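Local coordinates for protein tartronate semialdehyde reductase (PDB 1VPD) that probably catalyses the reduction of tartronate semialdehyde to D-glycerate with NADH or NADPH, the last step of galactarate breakdown to D-glycerate, at residues K243-A248 / A263-M268; L184-M189 / S283-Y288; L205-I210 / A222-V227; P73-V78 / R107-A112; I65-P70 / N83-G88. All coordinates share one frame; numbering follows the deposited sequence. Where two conformers were deposited one is given.

How the interactions relate
From the N terminus, interactions 5 and 4 come first, and they cross: 65-70 opens a loop, 73-78 opens a second within it, 83-88 closes the first and 107-112 closes the second. Together they join strand 64-67 to the helices that pack on one face of the Rossmann-type sheet; helix 72-80, which carries 73-78, also touches both segments of interaction 5, through Leu-69 and Ile-85. Past that domain, interaction 2 spans the longest loop, from 184-189 on helix 170-198 to 283-288. Interactions 3 and 1 close inside it in series, each packing against interaction 2. One place where the two domains meet is the weak hydrogen bond from Lys-243 (interaction 1) to Pro-70 (interaction 5).

Interaction 1: residues K243-A248 / A263-M268; sequences KDLANA and AAVMEM
Met-266, present as selenomethionine, reaches across from helix 260-274 to Leu-245 and Ala-246 of helix 238-255, joining two successive, roughly antiparallel helices of the all-helical C-terminal domain. The short helical segments cross at -149° with their axes 10.2 Å apart. CB of Met-266 lies 4.4 Å from CD1 of Leu-245. With CG anti to the backbone N (chi1 167°), CG and SE carry the chain over to the other helix, bending at both later torsions. The terminal CE thereby settles against the backbone of Ala-246 as well as its methyl group.

Leu-245 answers from the opposite direction. Its CD1 comes within 4.0 Å of the backbone N of Met-266 and 4.3 Å of CG1 of Val-265, whose side chain also leans on Leu-184 and Ala-187 of helix 170-198. On the far side of helix 238-255, Lys-243, predicted to bind NAD, forms a salt bridge, NZ lying 2.8 Å from OD1 of Asp-244 and above the carboxylate plane; the same NZ is hydrogen-bonded to the carbonyl of Ser-100. Asp-244 uses OD2 to hold Gln-179. At the tip of Met-266, CE stands 3.5 Å from the N of Ala-246 and 3.7 Å from its CB.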
# COMPACT_ATOMS: atom_id res chain seq x y z
N LYS A 243 0.02 11.07 2.12
CA LYS A 243 -0.74 10.60 3.29
C LYS A 243 0.11 9.70 4.18
O LYS A 243 0.11 9.86 5.41
CB LYS A 243 -2.03 9.91 2.83
CG LYS A 243 -2.80 9.12 3.88
CD LYS A 243 -2.38 7.66 3.97
CE LYS A 243 -2.55 6.89 2.66
NZ LYS A 243 -2.23 5.41 2.80
N ASP A 244 0.88 8.79 3.57
CA ASP A 244 1.76 7.92 4.34
C ASP A 244 2.85 8.73 5.06
O ASP A 244 3.14 8.46 6.22
CB ASP A 244 2.42 6.85 3.48
CG ASP A 244 1.47 5.77 3.03
OD1 ASP A 244 0.40 5.55 3.67
OD2 ASP A 244 1.72 5.12 2.00
N LEU A 245 3.47 9.68 4.37
CA LEU A 245 4.49 10.49 5.04
C LEU A 245 3.90 11.37 6.14
O LEU A 245 4.55 11.59 7.17
CB LEU A 245 5.33 11.33 4.07
CG LEU A 245 6.11 10.57 3.00
CD1 LEU A 245 7.14 11.53 2.39
CD2 LEU A 245 6.80 9.30 3.55
N ALA A 246 2.69 11.90 5.94
CA ALA A 246 1.99 12.63 6.99
C ALA A 246 1.82 11.76 8.23
O ALA A 246 2.08 12.20 9.34
CB ALA A 246 0.65 13.14 6.51
N ASN A 247 1.41 10.51 8.02
CA ASN A 247 1.28 9.57 9.13
C ASN A 247 2.63 9.28 9.80
O ASN A 247 2.71 9.23 11.04
CB ASN A 247 0.60 8.28 8.67
CG ASN A 247 -0.87 8.48 8.34
OD1 ASN A 247 -1.51 9.47 8.80
ND2 ASN A 247 -1.45 7.54 7.59
N ALA A 248 3.69 9.13 8.99
CA ALA A 248 5.02 8.87 9.54
C ALA A 248 5.50 10.03 10.40
O ALA A 248 6.02 9.84 11.51
CB ALA A 248 6.00 8.56 8.45
N ALA A 263 10.86 14.62 6.35
CA ALA A 263 10.30 15.98 6.40
C ALA A 263 10.66 16.75 5.12
O ALA A 263 9.81 17.44 4.54
CB ALA A 263 10.75 16.71 7.62
N ALA A 264 11.90 16.61 4.66
CA ALA A 264 12.32 17.25 3.41
C ALA A 264 11.59 16.70 2.20
O ALA A 264 11.09 17.48 1.37
CB ALA A 264 13.82 17.14 3.21
N VAL A 265 11.50 15.38 2.08
CA VAL A 265 10.83 14.80 0.91
C VAL A 265 9.32 15.10 0.91
O VAL A 265 8.73 15.32 -0.15
CB VAL A 265 11.15 13.31 0.77
CG1 VAL A 265 10.31 12.67 -0.32
CG2 VAL A 265 12.63 13.16 0.48
N MSE A 266 8.72 15.22 2.09
CA MSE A 266 7.35 15.68 2.20
C MSE A 266 7.14 17.04 1.53
O MSE A 266 6.17 17.21 0.78
CB MSE A 266 6.86 15.72 3.65
CG MSE A 266 5.57 16.48 3.86
SE MSE A 266 4.05 15.62 2.92
CE MSE A 266 3.05 15.07 4.49
N GLU A 267 8.05 17.98 1.76
CA GLU A 267 7.92 19.30 1.14
C GLU A 267 8.09 19.20 -0.37
O GLU A 267 7.43 19.95 -1.10
CB GLU A 267 8.88 20.31 1.77
CG GLU A 267 8.62 20.56 3.27
CD GLU A 267 7.17 20.89 3.58
OE1 GLU A 267 6.64 21.84 2.94
OE2 GLU A 267 6.58 20.22 4.48
N MSE A 268 8.97 18.32 -0.83
CA MSE A 268 9.10 18.06 -2.27
C MSE A 268 7.77 17.55 -2.86
O MSE A 268 7.34 18.00 -3.95
CB MSE A 268 10.20 17.03 -2.58
CG MSE A 268 11.58 17.44 -2.09
SE MSE A 268 12.87 16.07 -2.56
CE MSE A 268 14.28 16.74 -1.40

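Interaction 2: residues L184-M189 / S283-Y288; sequences LNIAAM and SALACY
Ile-186 lays its CG2 methyl over the side chain of Leu-285, 3.7 Å from CD1 of that leucine and 3.9 Å from its CB. The two chains cross at about a right angle, so they touch where they cross, through CG2 and CB of Ile-186 and CD1 of Leu-285. Because CG1 of Ile-186 swings back beside the backbone N (chi1 -67°), CG2 is the branch presented to the partner. Ile-186 CG2 also faces the main chain of Ser-283, at 4.3 Å from its CA.

CD1 of Leu-285 touches two consecutive residues of the partner helix, since besides Ile-186 it meets Ala-187, 4.0 Å from the backbone N and 4.3 Å from CB. The contact is buried, and its side-chain contacts are apolar. Ser-283 sends its hydroxyl elsewhere, OG being hydrogen-bonded to the carboxylate of Asp-281. Around the pair, Leu-285 also packs on Met-269 of helix 260-274, and Ile-186 on Val-219 of helix 218-228, so neighbouring helices close over the contact.

Helix 170-198, which also carries the predicted active-site residue Lys-175, is thus packed against segment 283-288, the 3-10 turn and the helix that follows it. Shorter helices packed round a long one, as here, fit the all-helical C-terminal domain of the 3-hydroxyisobutyrate dehydrogenase family.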
# COMPACT_ATOMS: atom_id res chain seq x y z
N LEU A 184 12.41 7.91 0.34
CA LEU A 184 13.80 8.38 0.33
C LEU A 184 14.63 7.67 -0.74
O LEU A 184 15.47 8.29 -1.36
CB LEU A 184 14.42 8.24 1.72
CG LEU A 184 13.77 9.16 2.77
CD1 LEU A 184 14.32 8.89 4.15
CD2 LEU A 184 13.98 10.62 2.40
N ASN A 185 14.40 6.38 -0.97
CA ASN A 185 15.15 5.64 -1.99
C ASN A 185 14.81 6.20 -3.37
O ASN A 185 15.69 6.29 -4.22
CB ASN A 185 14.85 4.14 -1.96
CG ASN A 185 15.53 3.40 -0.80
OD1 ASN A 185 16.12 4.02 0.12
ND2 ASN A 185 15.48 2.04 -0.85
N ILE A 186 13.55 6.58 -3.59
CA ILE A 186 13.17 7.18 -4.86
C ILE A 186 13.81 8.56 -5.01
O ILE A 186 14.36 8.90 -6.07
CB ILE A 186 11.63 7.29 -5.02
CG1 ILE A 186 11.00 5.91 -5.13
CG2 ILE A 186 11.28 8.12 -6.26
CD1 ILE A 186 9.47 5.95 -5.04
N ALA A 187 13.72 9.37 -3.95
CA ALA A 187 14.32 10.71 -3.96
C ALA A 187 15.83 10.63 -4.19
O ALA A 187 16.38 11.40 -4.97
CB ALA A 187 14.00 11.45 -2.71
N ALA A 188 16.49 9.68 -3.53
CA ALA A 188 17.93 9.52 -3.66
C ALA A 188 18.34 9.13 -5.06
O ALA A 188 19.31 9.67 -5.61
CB ALA A 188 18.43 8.46 -2.65
N MSE A 189 17.62 8.17 -5.65
CA MSE A 189 17.81 7.80 -7.05
C MSE A 189 17.69 9.03 -7.95
O MSE A 189 18.52 9.25 -8.82
CB MSE A 189 16.77 6.75 -7.48
CG MSE A 189 16.74 6.52 -8.96
SE MSE A 189 15.19 5.50 -9.48
CE MSE A 189 13.93 6.95 -9.33
N SER A 283 7.43 7.71 -8.75
CA SER A 283 8.61 7.94 -9.59
C SER A 283 8.68 9.40 -10.07
O SER A 283 9.76 9.89 -10.41
CB SER A 283 8.64 6.96 -10.78
OG SER A 283 7.46 7.05 -11.57
N ALA A 284 7.54 10.10 -10.09
CA ALA A 284 7.51 11.52 -10.46
C ALA A 284 8.24 12.43 -9.46
O ALA A 284 8.43 13.62 -9.71
CB ALA A 284 6.08 11.99 -10.69
N LEU A 285 8.70 11.89 -8.34
CA LEU A 285 9.65 12.64 -7.53
C LEU A 285 10.84 13.05 -8.37
O LEU A 285 11.44 14.10 -8.13
CB LEU A 285 10.15 11.80 -6.36
CG LEU A 285 9.49 11.95 -5.01
CD1 LEU A 285 9.95 10.81 -4.13
CD2 LEU A 285 9.82 13.30 -4.40
N ALA A 286 11.20 12.26 -9.38
CA ALA A 286 12.28 12.65 -10.30
C ALA A 286 12.01 13.99 -10.98
O ALA A 286 12.95 14.77 -11.18
CB ALA A 286 12.53 11.56 -11.35
N CYS A 287 10.75 14.26 -11.29
CA CYS A 287 10.37 15.49 -11.97
C CYS A 287 10.65 16.74 -11.12
O CYS A 287 10.94 17.81 -11.66
CB CYS A 287 8.92 15.44 -12.45
SG CYS A 287 8.51 13.97 -13.41
N TYR A 288 10.57 16.61 -9.79
CA TYR A 288 10.94 17.69 -8.90
C TYR A 288 12.40 18.09 -9.13
O TYR A 288 12.73 19.26 -9.31
CB TYR A 288 10.70 17.27 -7.43
CG TYR A 288 11.17 18.29 -6.42
CD1 TYR A 288 10.34 19.32 -6.01
CD2 TYR A 288 12.44 18.21 -5.85
CE1 TYR A 288 10.77 20.27 -5.07
CE2 TYR A 288 12.88 19.16 -4.94
CZ TYR A 288 12.04 20.19 -4.55
OH TYR A 288 12.45 21.11 -3.63

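Interaction 3: residues L205-I210 / A222-V227; sequences LVYQAI and AKAPMV
The ring of Tyr-207 carries the CB methyl of Ala-224 over one face and meets the ring of Pro-225 obliquely near its hydroxyl end. The methyl stands 4.2 Å from the ring centroid, in a direction 24° off the ring normal, a clear CH-pi contact. It is offset toward the rim, CD1 of Tyr-207 being its nearest ring atom at 3.9 Å from CB of Ala-224. Farther out, CG of Pro-225 lies 4.4 Å from CE2 of Tyr-207 and 4.3 Å from its OH.

Tyr-207 extends from its helix with CG anti to the backbone N (chi1 168°), which brings the whole ring across to helix 218-228. The hydroxyl is not left to the apolar contact: it is hydrogen-bonded to the carboxylate of Asp-221, just before the facing segment, a bond that restrains the far end of the ring. Leu-220 and Met-228 of the same helix also touch the tyrosine.

Pro-225 has no N-H to give to the preceding turn, and helix 218-228 is kinked there. Ala-224 also touches Met-189 of helix 170-198. An aromatic side chain thus bridges two successive helices, 203-210 and 218-228, in the all-helical C-terminal domain, well away from the predicted cofactor and active sites.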
# COMPACT_ATOMS: atom_id res chain seq x y z
N LEU A 205 23.38 4.58 -18.70
CA LEU A 205 24.67 3.97 -18.42
C LEU A 205 24.97 3.99 -16.91
O LEU A 205 25.49 3.02 -16.36
CB LEU A 205 25.77 4.66 -19.21
CG LEU A 205 25.64 4.61 -20.73
CD1 LEU A 205 26.81 5.35 -21.37
CD2 LEU A 205 25.56 3.18 -21.22
N VAL A 206 24.58 5.07 -16.22
CA VAL A 206 24.73 5.14 -14.76
C VAL A 206 23.93 4.01 -14.11
O VAL A 206 24.45 3.24 -13.30
CB VAL A 206 24.29 6.50 -14.19
CG1 VAL A 206 24.22 6.45 -12.63
CG2 VAL A 206 25.21 7.63 -14.68
N TYR A 207 22.66 3.89 -14.49
CA TYR A 207 21.79 2.84 -13.99
C TYR A 207 22.40 1.47 -14.22
O TYR A 207 22.53 0.67 -13.29
CB TYR A 207 20.39 2.92 -14.61
CG TYR A 207 19.54 1.71 -14.35
CD1 TYR A 207 19.24 1.31 -13.05
CD2 TYR A 207 19.04 0.95 -15.40
CE1 TYR A 207 18.46 0.19 -12.81
CE2 TYR A 207 18.27 -0.17 -15.17
CZ TYR A 207 17.98 -0.55 -13.88
OH TYR A 207 17.20 -1.68 -13.66
N GLN A 208 22.82 1.19 -15.45
CA GLN A 208 23.43 -0.11 -15.74
C GLN A 208 24.68 -0.37 -14.91
O GLN A 208 24.92 -1.49 -14.45
CB GLN A 208 23.82 -0.19 -17.24
CG GLN A 208 22.64 -0.16 -18.21
CD GLN A 208 23.09 -0.01 -19.65
OE1 GLN A 208 24.08 -0.62 -20.07
NE2 GLN A 208 22.38 0.81 -20.41
N ALA A 209 25.48 0.69 -14.73
CA ALA A 209 26.75 0.58 -14.04
C ALA A 209 26.61 0.36 -12.54
O ALA A 209 27.43 -0.33 -11.96
CB ALA A 209 27.59 1.82 -14.31
N ILE A 210 25.58 0.93 -11.91
CA ILE A 210 25.48 0.90 -10.44
C ILE A 210 24.48 -0.11 -9.89
O ILE A 210 24.48 -0.39 -8.70
CB ILE A 210 25.19 2.30 -9.86
CG1 ILE A 210 23.73 2.73 -10.12
CG2 ILE A 210 26.18 3.31 -10.41
CD1 ILE A 210 23.37 4.09 -9.50
N ALA A 222 12.81 -0.89 -10.22
CA ALA A 222 11.40 -0.64 -10.55
C ALA A 222 11.18 0.73 -11.20
O ALA A 222 10.39 0.84 -12.13
CB ALA A 222 10.52 -0.74 -9.31
N LYS A 223 11.88 1.75 -10.70
CA LYS A 223 11.56 3.14 -11.01
C LYS A 223 12.50 3.83 -11.98
O LYS A 223 12.06 4.72 -12.71
CB LYS A 223 11.43 3.95 -9.72
CG LYS A 223 10.40 3.41 -8.73
CD LYS A 223 9.03 3.16 -9.36
CE LYS A 223 7.96 2.91 -8.32
NZ LYS A 223 6.61 2.76 -8.97
N ALA A 224 13.77 3.43 -12.06
CA ALA A 224 14.68 4.10 -13.01
C ALA A 224 14.19 3.95 -14.45
O ALA A 224 14.17 4.94 -15.19
CB ALA A 224 16.15 3.66 -12.86
N PRO A 225 13.79 2.75 -14.85
CA PRO A 225 13.23 2.58 -16.20
C PRO A 225 12.00 3.45 -16.45
O PRO A 225 11.89 4.03 -17.55
CB PRO A 225 12.93 1.08 -16.26
CG PRO A 225 13.92 0.49 -15.30
CD PRO A 225 13.88 1.46 -14.14
N MSE A 226 11.11 3.56 -15.46
CA MSE A 226 9.91 4.38 -15.61
C MSE A 226 10.26 5.84 -15.83
O MSE A 226 9.73 6.49 -16.73
CB MSE A 226 8.99 4.24 -14.38
CG MSE A 226 8.42 2.84 -14.21
SE MSE A 226 7.18 2.70 -12.72
CE MSE A 226 5.78 3.94 -13.30
N VAL A 227 11.16 6.38 -15.00
CA VAL A 227 11.60 7.75 -15.17
C VAL A 227 12.18 7.97 -16.57
O VAL A 227 11.82 8.91 -17.26
CB VAL A 227 12.65 8.16 -14.11
CG1 VAL A 227 13.19 9.54 -14.40
CG2 VAL A 227 12.05 8.10 -12.71

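Interaction 4: residues P73-V78 / R107-A112; sequences PHVKEV and REISDA
Lys-76 and Glu-108 form a salt bridge across two neighbouring helices, NZ of the lysine lying 3.0 Å from OE1 of the glutamate. The ammonium group approaches OE1 on its syn side, but 33° out of the carboxylate plane, so the bond is tilted rather than flat. Both side chains are extended beyond CG, and each stretches along its own helix before the charged ends meet. Glu-108 is exposed, which places the ionic pair at the solvent margin, where water probably screens the charges.

Beneath the charges the contact turns apolar. The lysine serves twice: its CG lies 3.7 Å from CD1 of Ile-109, the aliphatic stem covering the isoleucine while the tip pairs with the acid. Ile-109 is the residue most covered here; with CG1 anti to its carbonyl carbon (chi1 -66°) and the chain extended beyond, CD1 reaches both Val-75 and Lys-76. There CD1 also meets CG1 of Val-75 at 3.8 Å, the valine and isoleucine side chains crossing at about a right angle.

The helical segments run almost parallel, 7° apart, with axes 10.8 Å from each other. This follows from the Rossmann-type topology, in which helix 72-80 comes after strand 64-67 and helix 103-114 after the adjacent parallel strand 94-97. Inward, Val-75 touches Ser-99 and Ile-109 touches Ile-101 in the loop ahead of its helix, while Ile-109 also rests on Met-120 of strand 119-126, so the two helices lie side by side against one face of the sheet.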
# COMPACT_ATOMS: atom_id res chain seq x y z
N PRO A 73 -10.25 7.21 6.87
CA PRO A 73 -11.68 7.52 6.67
C PRO A 73 -12.41 6.47 5.84
O PRO A 73 -13.56 6.12 6.15
CB PRO A 73 -11.67 8.87 5.93
CG PRO A 73 -10.40 9.51 6.37
CD PRO A 73 -9.40 8.39 6.57
N HIS A 74 -11.76 5.97 4.79
CA HIS A 74 -12.39 4.95 3.95
C HIS A 74 -12.57 3.64 4.73
O HIS A 74 -13.63 3.02 4.65
CB HIS A 74 -11.58 4.65 2.70
CG HIS A 74 -11.75 5.64 1.59
ND1 HIS A 74 -11.09 6.85 1.56
CD2 HIS A 74 -12.47 5.58 0.45
CE1 HIS A 74 -11.40 7.49 0.45
NE2 HIS A 74 -12.24 6.75 -0.24
N VAL A 75 -11.54 3.20 5.46
CA VAL A 75 -11.65 1.96 6.23
C VAL A 75 -12.73 2.11 7.31
O VAL A 75 -13.52 1.20 7.53
CB VAL A 75 -10.30 1.55 6.89
CG1 VAL A 75 -10.45 0.25 7.72
CG2 VAL A 75 -9.25 1.34 5.83
N LYS A 76 -12.75 3.24 7.99
CA LYS A 76 -13.75 3.49 9.04
C LYS A 76 -15.17 3.42 8.47
O LYS A 76 -16.07 2.84 9.10
CB LYS A 76 -13.51 4.83 9.72
CG LYS A 76 -12.35 4.81 10.69
CD LYS A 76 -12.23 6.12 11.46
CE LYS A 76 -11.05 6.04 12.44
NZ LYS A 76 -10.79 7.38 13.06
N GLU A 77 -15.39 4.00 7.30
CA GLU A 77 -16.72 3.96 6.67
C GLU A 77 -17.12 2.51 6.32
O GLU A 77 -18.24 2.08 6.61
CB GLU A 77 -16.81 4.86 5.44
CG GLU A 77 -18.21 4.96 4.83
CD GLU A 77 -19.27 5.49 5.79
OE1 GLU A 77 -18.94 6.21 6.74
OE2 GLU A 77 -20.46 5.18 5.58
N VAL A 78 -16.21 1.75 5.71
CA VAL A 78 -16.49 0.38 5.33
C VAL A 78 -16.67 -0.55 6.55
O VAL A 78 -17.55 -1.42 6.56
CB VAL A 78 -15.40 -0.15 4.37
CG1 VAL A 78 -15.42 -1.67 4.27
CG2 VAL A 78 -15.55 0.47 2.98
N ARG A 107 -5.85 0.99 15.66
CA ARG A 107 -6.20 0.67 17.06
C ARG A 107 -7.63 1.08 17.41
O ARG A 107 -8.36 0.32 18.07
CB ARG A 107 -5.21 1.34 18.03
CG ARG A 107 -3.80 0.77 18.00
CD ARG A 107 -2.87 1.27 19.14
NE ARG A 107 -2.73 2.73 19.15
CZ ARG A 107 -1.72 3.44 18.65
NH1 ARG A 107 -0.67 2.85 18.07
NH2 ARG A 107 -1.75 4.77 18.74
N GLU A 108 -8.05 2.24 16.93
CA GLU A 108 -9.41 2.73 17.13
C GLU A 108 -10.46 1.82 16.49
O GLU A 108 -11.49 1.49 17.11
CB GLU A 108 -9.58 4.13 16.54
CG GLU A 108 -8.92 5.21 17.37
CD GLU A 108 -8.98 6.58 16.71
OE1 GLU A 108 -9.03 6.71 15.45
OE2 GLU A 108 -8.94 7.55 17.48
N ILE A 109 -10.22 1.44 15.25
CA ILE A 109 -11.13 0.58 14.51
C ILE A 109 -11.15 -0.81 15.18
O ILE A 109 -12.22 -1.41 15.34
CB ILE A 109 -10.70 0.47 13.03
CG1 ILE A 109 -10.83 1.84 12.34
CG2 ILE A 109 -11.55 -0.58 12.32
CD1 ILE A 109 -10.04 1.95 11.06
N SER A 110 -9.98 -1.30 15.57
CA SER A 110 -9.91 -2.59 16.28
C SER A 110 -10.74 -2.58 17.57
O SER A 110 -11.46 -3.55 17.87
CB SER A 110 -8.45 -2.92 16.59
OG SER A 110 -8.35 -4.15 17.32
N ASP A 111 -10.65 -1.50 18.33
CA ASP A 111 -11.39 -1.40 19.60
C ASP A 111 -12.89 -1.38 19.34
O ASP A 111 -13.66 -2.01 20.08
CB ASP A 111 -11.00 -0.16 20.39
CG ASP A 111 -9.65 -0.28 21.05
OD1 ASP A 111 -9.11 -1.40 21.16
OD2 ASP A 111 -9.05 0.72 21.49
N ALA A 112 -13.31 -0.66 18.30
CA ALA A 112 -14.72 -0.59 17.95
C ALA A 112 -15.24 -1.97 17.53
O ALA A 112 -16.35 -2.36 17.93
CB ALA A 112 -14.97 0.41 16.86

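Interaction 5: residues I65-P70 / N83-G88; sequences IITMLP and NGIIEG
Ile-85 slides its side chain past that of Ile-65, the two pointing in opposite directions so that each one's end lies by the other's branch. CD1 of Ile-65 is 4.0 Å from CG2 of Ile-85, and CG2 of Ile-65 is likewise 4.0 Å from CD1 of Ile-85. This reciprocal overlap makes a compact pair from two residues whose backbones stay well apart. Ile-85 has the most surface covered, Ile-65 the next.

Thr-67, two residues along the strand and hence on the same side of it, adds a third point. Its CG2 methyl meets CD1 of Ile-85 tip to tip, 4.1 Å away. The first torsion (chi1 45°) puts OG1 in the crowded position between N and the carbonyl carbon, leaving the methyl for the isoleucine, while OG1 is hydrogen-bonded to the carboxylate of Asp-97. The threonine therefore turns an apolar branch to one neighbour and a polar one to another.

Strand 64-67 is a central strand of the Rossmann-type sheet, bonded on one side to strand 7-11 and on the other to strand 94-97. The short, weakly bonded helix around 85-88 follows helix 72-80, to which the N of Ile-85 is tied through the carbonyl of Val-78. Ala-59 of helix 55-61 touches both isoleucines, and Leu-95 of strand 94-97 touches both Thr-67 and Ile-85.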
# COMPACT_ATOMS: atom_id res chain seq x y z
N ILE A 65 -12.70 -11.14 6.23
CA ILE A 65 -12.87 -10.11 5.22
C ILE A 65 -11.55 -9.36 5.13
O ILE A 65 -11.01 -8.96 6.16
CB ILE A 65 -13.97 -9.11 5.61
CG1 ILE A 65 -15.32 -9.82 5.76
CG2 ILE A 65 -14.12 -8.01 4.56
CD1 ILE A 65 -16.00 -9.54 7.04
N ILE A 66 -11.03 -9.22 3.92
CA ILE A 66 -9.89 -8.33 3.65
C ILE A 66 -10.39 -6.97 3.13
O ILE A 66 -11.26 -6.92 2.26
CB ILE A 66 -8.96 -8.99 2.60
CG1 ILE A 66 -8.29 -10.22 3.20
CG2 ILE A 66 -7.92 -7.99 2.02
CD1 ILE A 66 -7.75 -11.17 2.15
N THR A 67 -9.82 -5.88 3.64
CA THR A 67 -10.04 -4.55 3.05
C THR A 67 -8.72 -4.05 2.48
O THR A 67 -7.68 -4.29 3.06
CB THR A 67 -10.58 -3.53 4.06
OG1 THR A 67 -9.86 -3.61 5.31
CG2 THR A 67 -12.04 -3.84 4.42
N MSE A 68 -8.79 -3.39 1.33
CA MSE A 68 -7.63 -2.76 0.72
C MSE A 68 -8.11 -1.40 0.21
O MSE A 68 -8.58 -1.27 -0.92
CB MSE A 68 -7.03 -3.63 -0.40
CG MSE A 68 -5.83 -3.04 -1.18
SE MSE A 68 -4.56 -2.26 -0.04
CE MSE A 68 -3.20 -3.54 -0.09
N LEU A 69 -7.99 -0.40 1.08
CA LEU A 69 -8.57 0.92 0.87
C LEU A 69 -7.50 2.02 1.08
O LEU A 69 -6.43 1.73 1.62
CB LEU A 69 -9.74 1.10 1.82
CG LEU A 69 -10.88 0.08 1.62
CD1 LEU A 69 -11.84 0.08 2.80
CD2 LEU A 69 -11.60 0.38 0.31
N PRO A 70 -7.78 3.23 0.61
CA PRO A 70 -6.74 4.27 0.58
C PRO A 70 -6.28 4.86 1.91
O PRO A 70 -5.11 5.27 1.98
CB PRO A 70 -7.36 5.39 -0.27
CG PRO A 70 -8.65 4.92 -0.77
CD PRO A 70 -9.02 3.68 -0.04
N ASN A 83 -24.34 0.30 6.81
CA ASN A 83 -24.15 -0.87 5.97
C ASN A 83 -22.70 -1.36 5.94
O ASN A 83 -22.26 -1.95 4.97
CB ASN A 83 -24.66 -0.59 4.55
CG ASN A 83 -26.17 -0.49 4.51
OD1 ASN A 83 -26.85 -1.27 5.17
ND2 ASN A 83 -26.69 0.49 3.78
N GLY A 84 -21.99 -1.15 7.05
CA GLY A 84 -20.60 -1.56 7.14
C GLY A 84 -20.44 -2.95 7.71
O GLY A 84 -21.41 -3.60 8.12
N ILE A 85 -19.19 -3.40 7.76
CA ILE A 85 -18.85 -4.73 8.24
C ILE A 85 -19.46 -5.00 9.61
O ILE A 85 -20.01 -6.08 9.85
CB ILE A 85 -17.31 -4.91 8.30
CG1 ILE A 85 -16.75 -4.91 6.87
CG2 ILE A 85 -16.93 -6.18 9.04
CD1 ILE A 85 -15.22 -4.86 6.81
N ILE A 86 -19.39 -4.02 10.50
CA ILE A 86 -19.81 -4.20 11.88
C ILE A 86 -21.30 -4.53 11.99
O ILE A 86 -21.71 -5.18 12.94
CB ILE A 86 -19.42 -2.99 12.74
CG1 ILE A 86 -19.43 -3.37 14.23
CG2 ILE A 86 -20.33 -1.79 12.46
CD1 ILE A 86 -18.79 -2.30 15.13
N GLU A 87 -22.10 -4.08 11.01
CA GLU A 87 -23.54 -4.34 11.02
C GLU A 87 -23.91 -5.75 10.56
O GLU A 87 -25.04 -6.20 10.81
CB GLU A 87 -24.27 -3.28 10.18
CG GLU A 87 -24.08 -1.85 10.69
CD GLU A 87 -24.89 -0.80 9.94
OE1 GLU A 87 -25.58 -1.12 8.96
OE2 GLU A 87 -24.83 0.38 10.35
N GLY A 88 -22.98 -6.45 9.90
CA GLY A 88 -23.22 -7.80 9.42
C GLY A 88 -22.39 -8.91 10.04
O GLY A 88 -22.67 -10.10 9.86